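Nitrate/nitrite binding protein NrtA (PDB 2G29) binds nitrate as the solute-binding subunit of the NrtABCD ABC transporter, which takes up nitrate and probably also nitrite. Local coordinates at residues L260-E265 and A370-L374. Residues are numbered along the deposited sequence; the frame is centred on the assembly and turned at random.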
loop_
_atom_site.group_PDB
_atom_site.type_symbol
_atom_site.label_atom_id
_atom_site.label_comp_id
_atom_site.label_asym_id
_atom_site.label_seq_id
_atom_site.Cartn_x
_atom_site.Cartn_y
_atom_site.Cartn_z
ATOM N N LEU A 260 -9.801 -15.392 -3.251
ATOM C CA LEU A 260 -9.704 -14.308 -4.209
ATOM C C LEU A 260 -11.071 -13.795 -4.606
ATOM O O LEU A 260 -11.281 -12.615 -4.665
ATOM C CB LEU A 260 -8.917 -14.745 -5.449
ATOM C CG LEU A 260 -7.737 -13.912 -5.939
ATOM C CD1 LEU A 260 -7.432 -14.333 -7.368
ATOM C CD2 LEU A 260 -7.963 -12.394 -5.811
ATOM N N MET A 261 -12.007 -14.706 -4.885
ATOM C CA MET A 261 -13.343 -14.257 -5.263
ATOM C C MET A 261 -13.999 -13.527 -4.085
ATOM O O MET A 261 -14.670 -12.519 -4.300
ATOM C CB MET A 261 -14.203 -15.445 -5.702
ATOM C CG MET A 261 -13.675 -16.074 -7.001
ATOM S SD MET A 261 -14.778 -17.369 -7.703
ATOM C CE MET A 261 -14.607 -18.501 -6.542
ATOM N N ALA A 262 -13.805 -14.013 -2.865
ATOM C CA ALA A 262 -14.374 -13.338 -1.699
ATOM C C ALA A 262 -13.788 -11.937 -1.569
ATOM O O ALA A 262 -14.518 -10.976 -1.310
ATOM C CB ALA A 262 -14.094 -14.127 -0.447
ATOM N N VAL A 263 -12.474 -11.816 -1.777
ATOM C CA VAL A 263 -11.844 -10.491 -1.687
ATOM C C VAL A 263 -12.340 -9.542 -2.800
ATOM O O VAL A 263 -12.557 -8.360 -2.574
ATOM C CB VAL A 263 -10.296 -10.630 -1.732
ATOM C CG1 VAL A 263 -9.618 -9.258 -1.932
ATOM C CG2 VAL A 263 -9.800 -11.230 -0.395
ATOM N N MET A 264 -12.527 -10.050 -4.013
ATOM C CA MET A 264 -13.030 -9.231 -5.101
ATOM C C MET A 264 -14.444 -8.707 -4.807
ATOM O O MET A 264 -14.760 -7.541 -5.079
ATOM C CB MET A 264 -13.104 -10.054 -6.375
ATOM C CG MET A 264 -11.788 -10.320 -6.991
ATOM S SD MET A 264 -11.998 -11.332 -8.481
ATOM C CE MET A 264 -10.384 -11.401 -8.911
ATOM N N GLU A 265 -15.308 -9.578 -4.288
ATOM C CA GLU A 265 -16.657 -9.109 -3.976
ATOM C C GLU A 265 -16.581 -8.088 -2.846
ATOM O O GLU A 265 -17.296 -7.110 -2.871
ATOM C CB GLU A 265 -17.561 -10.265 -3.567
ATOM C CG GLU A 265 -17.957 -11.172 -4.734
ATOM C CD GLU A 265 -19.420 -11.549 -4.652
ATOM O OE1 GLU A 265 -19.806 -12.200 -3.666
ATOM O OE2 GLU A 265 -20.184 -11.179 -5.568
ATOM N N ALA A 370 -10.526 -15.767 -11.575
ATOM C CA ALA A 370 -11.546 -15.487 -10.577
ATOM C C ALA A 370 -12.563 -14.477 -11.078
ATOM O O ALA A 370 -13.759 -14.620 -10.814
ATOM C CB ALA A 370 -10.866 -14.974 -9.294
ATOM N N ALA A 371 -12.122 -13.439 -11.777
ATOM C CA ALA A 371 -13.069 -12.434 -12.270
ATOM C C ALA A 371 -14.006 -13.046 -13.320
ATOM O O ALA A 371 -15.188 -12.664 -13.416
ATOM C CB ALA A 371 -12.327 -11.231 -12.857
ATOM N N GLN A 372 -13.480 -13.986 -14.100
ATOM C CA GLN A 372 -14.289 -14.654 -15.125
ATOM C C GLN A 372 -15.354 -15.504 -14.443
ATOM O O GLN A 372 -16.525 -15.512 -14.858
ATOM C CB GLN A 372 -13.415 -15.552 -16.005
ATOM C CG GLN A 372 -12.528 -14.789 -16.952
ATOM C CD GLN A 372 -11.297 -15.584 -17.386
ATOM O OE1 GLN A 372 -11.398 -16.588 -18.067
ATOM N NE2 GLN A 372 -10.125 -15.131 -16.961
ATOM N N ALA A 373 -14.955 -16.236 -13.413
ATOM C CA ALA A 373 -15.890 -17.078 -12.668
ATOM C C ALA A 373 -17.032 -16.193 -12.141
ATOM O O ALA A 373 -18.197 -16.571 -12.195
ATOM C CB ALA A 373 -15.179 -17.762 -11.538
ATOM N N LEU A 374 -16.693 -15.018 -11.624
ATOM C CA LEU A 374 -17.695 -14.059 -11.143
ATOM C C LEU A 374 -18.141 -13.311 -12.400
ATOM O O LEU A 374 -17.907 -13.789 -13.502
ATOM C CB LEU A 374 -17.032 -13.081 -10.172
ATOM C CG LEU A 374 -16.432 -13.733 -8.923
ATOM C CD1 LEU A 374 -15.466 -12.762 -8.281
ATOM C CD2 LEU A 374 -17.534 -14.125 -7.939
#
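Met264 and Met261, one helical turn apart, reach across from residues 260-265 and hold Ala370 and Leu374 between them, in a contact that is largely apolar. Followed outward, Met264 starts with CB, 4.1 Å from Leu374 CD1. Beyond CG the chain runs straight out (chi3 179°), which carries the sulfur and methyl onto the other helix. SD lies 3.8 Å from Leu374 CD1 and also close to the methyl of Ala370. At the tip, CE packs 3.6 Å from Ala370 CB, the shortest approach between the two segments, and comes near the backbone N of Ala371.

Met261 meets the same two residues: its CB lies 3.9 Å from Leu374 CD1 and its CG 3.8 Å from Ala370 CB. SD then passes alongside Ala373, 3.9 Å from its CB, and a bend at chi3 (-68°) turns CE away from Ala373. Leu374 CD1 thus fits between the two methionine stems, and both cross its side chain at a slant. The closest CA pair, Met261 and Ala370 at 5.7 Å, falls where the second helix has only a methyl, consistent with the tight fit there. Leu260 adds CD1 beside the Ala370 methyl.

Leu374, just past the end of helix 364-373, also touches Tyr60, as does Met261. At the border, Glu265 turns its carboxylate to a salt bridge with Lys59 of helix 56-59, while Leu260 rests on Leu118 and Ala119 of edge strand 115-120. Away from the nitrate site, helix 364-373 thus packs through helix 253-271 on one of the two five-stranded domains of a periplasmic-binding-protein fold.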